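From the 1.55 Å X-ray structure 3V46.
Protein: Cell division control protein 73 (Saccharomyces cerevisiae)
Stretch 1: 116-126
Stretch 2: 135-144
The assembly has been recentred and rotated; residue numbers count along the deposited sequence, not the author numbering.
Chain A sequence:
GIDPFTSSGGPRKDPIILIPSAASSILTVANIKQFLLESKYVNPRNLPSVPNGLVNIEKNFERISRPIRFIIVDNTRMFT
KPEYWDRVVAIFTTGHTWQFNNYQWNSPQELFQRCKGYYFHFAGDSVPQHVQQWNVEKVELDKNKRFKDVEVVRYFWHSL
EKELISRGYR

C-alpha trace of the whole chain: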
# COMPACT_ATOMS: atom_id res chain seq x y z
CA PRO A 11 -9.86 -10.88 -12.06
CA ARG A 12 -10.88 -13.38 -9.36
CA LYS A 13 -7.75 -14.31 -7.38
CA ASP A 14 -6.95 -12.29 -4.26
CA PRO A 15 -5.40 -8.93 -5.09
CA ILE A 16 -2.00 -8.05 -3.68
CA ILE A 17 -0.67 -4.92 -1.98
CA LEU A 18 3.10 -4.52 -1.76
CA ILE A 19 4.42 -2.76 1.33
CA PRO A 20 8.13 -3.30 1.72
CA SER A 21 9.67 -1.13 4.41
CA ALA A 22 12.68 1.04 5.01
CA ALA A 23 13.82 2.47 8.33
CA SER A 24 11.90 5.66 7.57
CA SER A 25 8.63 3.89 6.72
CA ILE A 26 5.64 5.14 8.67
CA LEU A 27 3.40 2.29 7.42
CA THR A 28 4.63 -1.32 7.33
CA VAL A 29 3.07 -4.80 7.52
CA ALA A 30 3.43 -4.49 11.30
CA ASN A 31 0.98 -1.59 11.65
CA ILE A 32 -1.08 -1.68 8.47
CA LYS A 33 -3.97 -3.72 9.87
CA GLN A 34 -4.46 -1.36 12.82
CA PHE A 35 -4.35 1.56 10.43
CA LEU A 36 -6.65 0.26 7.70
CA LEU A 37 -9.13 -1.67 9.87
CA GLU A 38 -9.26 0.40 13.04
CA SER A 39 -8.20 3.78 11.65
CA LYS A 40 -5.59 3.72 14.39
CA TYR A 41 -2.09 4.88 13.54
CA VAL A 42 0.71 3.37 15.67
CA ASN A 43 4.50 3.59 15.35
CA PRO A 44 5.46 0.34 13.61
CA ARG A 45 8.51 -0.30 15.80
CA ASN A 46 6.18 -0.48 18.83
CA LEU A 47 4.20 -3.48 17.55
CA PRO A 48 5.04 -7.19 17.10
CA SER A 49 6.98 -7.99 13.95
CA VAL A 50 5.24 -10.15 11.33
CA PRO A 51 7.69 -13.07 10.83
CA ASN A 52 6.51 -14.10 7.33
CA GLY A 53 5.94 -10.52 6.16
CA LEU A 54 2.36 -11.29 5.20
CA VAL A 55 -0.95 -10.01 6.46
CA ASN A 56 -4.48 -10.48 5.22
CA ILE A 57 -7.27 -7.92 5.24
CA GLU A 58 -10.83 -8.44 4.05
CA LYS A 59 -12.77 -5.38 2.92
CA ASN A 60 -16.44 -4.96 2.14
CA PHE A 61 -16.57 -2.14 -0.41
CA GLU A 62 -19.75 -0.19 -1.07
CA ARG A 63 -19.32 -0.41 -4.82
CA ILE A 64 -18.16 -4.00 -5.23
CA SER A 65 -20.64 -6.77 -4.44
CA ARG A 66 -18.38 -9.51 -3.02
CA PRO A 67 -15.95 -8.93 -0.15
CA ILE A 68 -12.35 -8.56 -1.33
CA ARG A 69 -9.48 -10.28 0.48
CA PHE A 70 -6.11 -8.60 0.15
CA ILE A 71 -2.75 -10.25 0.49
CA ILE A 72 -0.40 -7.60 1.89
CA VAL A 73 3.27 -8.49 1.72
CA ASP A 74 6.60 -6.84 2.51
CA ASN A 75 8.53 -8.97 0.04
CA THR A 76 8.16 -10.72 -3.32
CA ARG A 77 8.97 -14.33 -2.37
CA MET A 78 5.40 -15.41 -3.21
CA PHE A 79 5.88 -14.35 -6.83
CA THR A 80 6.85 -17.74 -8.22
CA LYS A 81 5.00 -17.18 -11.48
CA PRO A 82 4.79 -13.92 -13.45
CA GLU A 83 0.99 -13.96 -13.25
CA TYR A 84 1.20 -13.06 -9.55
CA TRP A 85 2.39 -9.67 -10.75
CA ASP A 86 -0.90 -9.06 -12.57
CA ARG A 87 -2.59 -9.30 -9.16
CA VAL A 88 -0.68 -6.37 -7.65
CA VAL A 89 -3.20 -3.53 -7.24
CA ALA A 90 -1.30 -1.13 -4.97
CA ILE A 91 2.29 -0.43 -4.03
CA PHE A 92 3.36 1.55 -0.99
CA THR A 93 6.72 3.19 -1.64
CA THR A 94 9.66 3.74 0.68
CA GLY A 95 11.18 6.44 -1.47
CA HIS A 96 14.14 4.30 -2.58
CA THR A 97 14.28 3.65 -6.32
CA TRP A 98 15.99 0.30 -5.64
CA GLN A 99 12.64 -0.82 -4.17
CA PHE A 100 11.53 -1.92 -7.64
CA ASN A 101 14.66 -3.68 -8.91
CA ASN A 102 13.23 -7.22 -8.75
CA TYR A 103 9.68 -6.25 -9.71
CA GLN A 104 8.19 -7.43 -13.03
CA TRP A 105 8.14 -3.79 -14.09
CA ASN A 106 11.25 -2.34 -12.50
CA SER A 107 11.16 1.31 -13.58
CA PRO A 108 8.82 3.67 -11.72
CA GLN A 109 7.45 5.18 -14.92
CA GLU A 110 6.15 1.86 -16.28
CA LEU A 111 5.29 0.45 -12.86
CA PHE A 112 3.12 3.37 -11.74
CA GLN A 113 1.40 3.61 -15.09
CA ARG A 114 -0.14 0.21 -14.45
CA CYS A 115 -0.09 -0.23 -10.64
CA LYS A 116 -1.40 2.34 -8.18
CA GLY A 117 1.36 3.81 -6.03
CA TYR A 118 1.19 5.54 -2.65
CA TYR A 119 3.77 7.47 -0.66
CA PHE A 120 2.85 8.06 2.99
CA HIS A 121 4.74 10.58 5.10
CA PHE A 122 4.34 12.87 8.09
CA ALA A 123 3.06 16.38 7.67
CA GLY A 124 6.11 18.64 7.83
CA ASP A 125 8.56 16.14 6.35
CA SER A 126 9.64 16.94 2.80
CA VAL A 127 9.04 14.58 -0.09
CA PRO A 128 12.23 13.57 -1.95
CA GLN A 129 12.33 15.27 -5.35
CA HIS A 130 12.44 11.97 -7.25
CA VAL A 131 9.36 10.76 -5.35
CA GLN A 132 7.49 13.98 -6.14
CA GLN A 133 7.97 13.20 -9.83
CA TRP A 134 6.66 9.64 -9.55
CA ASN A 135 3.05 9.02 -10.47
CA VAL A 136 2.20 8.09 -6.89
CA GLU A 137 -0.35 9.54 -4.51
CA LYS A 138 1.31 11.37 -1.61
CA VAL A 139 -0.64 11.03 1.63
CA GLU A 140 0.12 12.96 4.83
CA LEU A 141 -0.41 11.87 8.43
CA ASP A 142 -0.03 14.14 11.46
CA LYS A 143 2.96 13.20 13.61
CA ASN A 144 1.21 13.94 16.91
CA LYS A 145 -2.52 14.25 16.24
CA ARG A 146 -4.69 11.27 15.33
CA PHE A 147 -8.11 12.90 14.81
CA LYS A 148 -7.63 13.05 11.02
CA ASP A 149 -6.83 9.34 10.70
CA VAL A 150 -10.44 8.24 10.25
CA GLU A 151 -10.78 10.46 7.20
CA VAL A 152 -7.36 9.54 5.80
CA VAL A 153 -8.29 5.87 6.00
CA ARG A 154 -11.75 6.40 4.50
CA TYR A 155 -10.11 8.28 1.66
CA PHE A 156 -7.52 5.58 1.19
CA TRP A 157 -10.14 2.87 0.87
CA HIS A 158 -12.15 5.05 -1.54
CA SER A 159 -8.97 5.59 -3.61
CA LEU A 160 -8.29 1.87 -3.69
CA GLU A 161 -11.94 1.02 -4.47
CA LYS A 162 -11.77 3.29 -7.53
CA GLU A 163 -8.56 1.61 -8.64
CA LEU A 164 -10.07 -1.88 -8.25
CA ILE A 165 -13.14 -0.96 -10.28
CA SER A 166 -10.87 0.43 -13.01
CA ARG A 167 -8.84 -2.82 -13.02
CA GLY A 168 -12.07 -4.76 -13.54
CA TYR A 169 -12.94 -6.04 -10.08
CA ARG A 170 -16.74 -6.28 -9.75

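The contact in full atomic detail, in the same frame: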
# COMPACT_ATOMS: atom_id res chain seq x y z
N LYS A 116 -1.20 1.16 -9.00
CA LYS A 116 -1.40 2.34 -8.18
C LYS A 116 -0.34 2.43 -7.10
O LYS A 116 -0.13 1.49 -6.33
CB LYS A 116 -2.79 2.27 -7.55
CG LYS A 116 -3.06 3.36 -6.57
CD LYS A 116 -3.53 4.59 -7.27
CE LYS A 116 -3.90 5.68 -6.27
NZ LYS A 116 -4.25 6.92 -6.98
N GLY A 117 0.35 3.56 -7.05
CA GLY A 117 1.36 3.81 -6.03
C GLY A 117 0.93 4.83 -4.99
O GLY A 117 0.19 5.77 -5.29
N TYR A 118 1.43 4.64 -3.78
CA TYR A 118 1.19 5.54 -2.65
C TYR A 118 2.52 5.85 -1.98
O TYR A 118 3.41 4.99 -1.92
CB TYR A 118 0.26 4.91 -1.61
CG TYR A 118 -1.13 4.65 -2.10
CD1 TYR A 118 -1.47 3.44 -2.70
CD2 TYR A 118 -2.12 5.61 -1.98
CE1 TYR A 118 -2.73 3.19 -3.14
CE2 TYR A 118 -3.41 5.37 -2.44
CZ TYR A 118 -3.70 4.15 -3.01
OH TYR A 118 -4.96 3.89 -3.48
N TYR A 119 2.64 7.07 -1.48
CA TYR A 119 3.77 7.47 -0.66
C TYR A 119 3.22 8.17 0.59
O TYR A 119 2.70 9.27 0.51
CB TYR A 119 4.72 8.41 -1.42
CG TYR A 119 5.88 8.87 -0.57
CD1 TYR A 119 6.97 8.03 -0.34
CD2 TYR A 119 5.91 10.14 -0.02
CE1 TYR A 119 8.03 8.43 0.43
CE2 TYR A 119 6.98 10.56 0.74
CZ TYR A 119 8.03 9.70 0.97
OH TYR A 119 9.10 10.11 1.72
N PHE A 120 3.33 7.51 1.73
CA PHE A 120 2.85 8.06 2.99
C PHE A 120 4.00 8.72 3.74
O PHE A 120 5.12 8.19 3.78
CB PHE A 120 2.25 6.96 3.88
CG PHE A 120 0.86 6.54 3.48
CD1 PHE A 120 0.66 5.64 2.44
CD2 PHE A 120 -0.24 7.02 4.17
CE1 PHE A 120 -0.62 5.24 2.10
CE2 PHE A 120 -1.52 6.61 3.83
CZ PHE A 120 -1.71 5.74 2.79
N HIS A 121 3.73 9.88 4.33
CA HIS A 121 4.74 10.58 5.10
C HIS A 121 4.08 11.50 6.13
O HIS A 121 2.88 11.75 6.07
CB HIS A 121 5.66 11.39 4.19
CG HIS A 121 4.96 12.51 3.50
ND1 HIS A 121 5.11 13.83 3.89
CD2 HIS A 121 4.10 12.52 2.45
CE1 HIS A 121 4.37 14.60 3.11
NE2 HIS A 121 3.74 13.83 2.23
N PHE A 122 4.86 11.96 7.08
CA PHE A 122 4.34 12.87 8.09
C PHE A 122 4.28 14.28 7.57
O PHE A 122 5.19 14.74 6.87
CB PHE A 122 5.18 12.83 9.36
CG PHE A 122 4.98 11.60 10.18
CD1 PHE A 122 3.71 11.19 10.53
CD2 PHE A 122 6.06 10.85 10.61
CE1 PHE A 122 3.51 10.06 11.30
CE2 PHE A 122 5.88 9.71 11.37
CZ PHE A 122 4.60 9.31 11.72
N ALA A 123 3.20 14.96 7.92
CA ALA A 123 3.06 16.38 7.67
C ALA A 123 4.29 17.09 8.23
O ALA A 123 4.67 16.85 9.38
CB ALA A 123 1.81 16.90 8.34
N GLY A 124 4.91 17.93 7.42
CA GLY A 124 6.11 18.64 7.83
C GLY A 124 7.37 18.09 7.20
O GLY A 124 8.31 18.83 6.95
N ASP A 125 7.39 16.78 6.95
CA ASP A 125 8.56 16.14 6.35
C ASP A 125 8.49 16.27 4.84
O ASP A 125 7.48 15.94 4.23
CB ASP A 125 8.62 14.66 6.71
CG ASP A 125 8.90 14.43 8.17
OD1 ASP A 125 9.43 15.36 8.83
OD2 ASP A 125 8.61 13.32 8.66
N SER A 126 9.59 16.72 4.24
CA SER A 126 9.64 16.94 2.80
C SER A 126 9.58 15.63 2.03
O SER A 126 10.02 14.60 2.52
CB SER A 126 10.92 17.68 2.41
OG SER A 126 11.06 18.87 3.17
N ASN A 135 4.49 9.07 -10.41
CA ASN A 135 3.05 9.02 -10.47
C ASN A 135 2.50 8.20 -9.31
O ASN A 135 1.90 7.14 -9.51
CB ASN A 135 2.62 8.38 -11.78
CG ASN A 135 1.11 8.38 -11.99
OD1 ASN A 135 0.43 9.33 -11.63
ND2 ASN A 135 0.60 7.31 -12.58
N VAL A 136 2.74 8.69 -8.10
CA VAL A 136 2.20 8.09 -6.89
C VAL A 136 1.42 9.13 -6.09
O VAL A 136 1.68 10.34 -6.17
CB VAL A 136 3.32 7.46 -5.99
CG1 VAL A 136 4.12 6.42 -6.77
CG2 VAL A 136 4.22 8.53 -5.39
N GLU A 137 0.44 8.66 -5.33
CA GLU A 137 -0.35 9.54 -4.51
C GLU A 137 0.38 9.76 -3.19
O GLU A 137 0.72 8.81 -2.51
CB GLU A 137 -1.73 8.93 -4.29
CG GLU A 137 -2.65 9.75 -3.44
CD GLU A 137 -4.09 9.31 -3.56
OE1 GLU A 137 -4.84 9.57 -2.62
OE2 GLU A 137 -4.47 8.70 -4.58
N LYS A 138 0.65 11.02 -2.86
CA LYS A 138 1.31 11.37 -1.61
C LYS A 138 0.25 11.64 -0.55
O LYS A 138 -0.63 12.48 -0.75
CB LYS A 138 2.19 12.61 -1.79
CG LYS A 138 3.39 12.43 -2.71
CD LYS A 138 3.04 12.58 -4.19
CE LYS A 138 4.26 12.30 -5.06
NZ LYS A 138 3.95 12.26 -6.50
N VAL A 139 0.35 10.95 0.58
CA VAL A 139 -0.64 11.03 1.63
C VAL A 139 0.03 11.41 2.95
O VAL A 139 0.99 10.75 3.37
CB VAL A 139 -1.38 9.69 1.78
CG1 VAL A 139 -2.45 9.78 2.85
CG2 VAL A 139 -1.98 9.27 0.45
N GLU A 140 -0.46 12.46 3.59
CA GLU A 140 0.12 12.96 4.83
C GLU A 140 -0.63 12.48 6.07
O GLU A 140 -1.86 12.39 6.07
CB GLU A 140 0.16 14.50 4.84
CG GLU A 140 1.24 15.08 3.94
CD GLU A 140 1.32 16.60 3.98
OE1 GLU A 140 1.98 17.17 3.09
OE2 GLU A 140 0.74 17.21 4.89
N LEU A 141 0.13 12.15 7.10
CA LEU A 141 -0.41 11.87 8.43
C LEU A 141 0.21 12.86 9.41
O LEU A 141 1.37 13.24 9.25
CB LEU A 141 -0.07 10.44 8.88
CG LEU A 141 -0.65 9.30 8.07
CD1 LEU A 141 -0.13 7.98 8.61
CD2 LEU A 141 -2.17 9.34 8.11
N ASP A 142 -0.56 13.29 10.41
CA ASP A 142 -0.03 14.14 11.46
C ASP A 142 0.91 13.31 12.33
O ASP A 142 0.63 12.17 12.65
CB ASP A 142 -1.15 14.70 12.35
CG ASP A 142 -1.96 15.80 11.68
OD1 ASP A 142 -1.47 16.45 10.72
OD2 ASP A 142 -3.09 16.05 12.15
N LYS A 143 2.04 13.89 12.73
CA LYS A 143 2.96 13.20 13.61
C LYS A 143 2.35 12.96 14.99
O LYS A 143 2.52 11.90 15.57
CB LYS A 143 4.26 13.99 13.76
CG LYS A 143 4.98 14.24 12.45
CD LYS A 143 6.33 14.91 12.66
CE LYS A 143 7.05 15.12 11.33
NZ LYS A 143 8.17 16.10 11.43
N ASN A 144 1.63 13.96 15.51
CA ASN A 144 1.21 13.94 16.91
C ASN A 144 -0.28 14.13 17.17
O ASN A 144 -0.72 14.23 18.32
CB ASN A 144 1.98 15.00 17.70
CG ASN A 144 3.47 14.98 17.42
OD1 ASN A 144 4.16 14.04 17.79
ND2 ASN A 144 3.96 16.03 16.76
O HOH W 1 0.02 5.34 -9.31
O HOH W 2 2.78 16.58 11.65

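Two parallel strands cannot pair residue for residue through their backbones; instead one residue of each pair turns both its N–H and its C=O toward the neighbour, bonding to the two residues that flank its partner. The strands through Tyr118 to Phe122 and Glu137 to Leu141 illustrate the rule. At the head of the stretch, Lys116 points its CB away, yet its chain, bent at chi2 (p), brings NZ back to form a salt bridge with Glu137 OE2 at 3.0 Å. Gly117 O then accepts from Glu137 N (2.9 Å); a CB on Gly117 would clash with Val136 CG1. Tyr118 sends no backbone bond across, but its CA lies 3.3 Å from Glu137 O, a CA-H...O contact typical of sheets. Tyr119 continues the ladder, its N donating to Glu137 O (2.8 Å) and its O accepting from Val139 N (2.9 Å). Phe120 shares a face of the sheet with Val139, whose CB sits over the aromatic ring in a CH-pi contact, 3.9 Å from the ring centroid. His121 bonds through N to Val139 O and through O to Leu141 N, both at 3.0 Å. Phe122 begins a type II turn, packing its CB against Lys143 CG at 3.4 Å. Past the strand, Ala123 N reaches Leu141 O (2.8 Å), and Asp125 OD1 closes the contact with a salt bridge to Lys143 NZ at 3.0 Å.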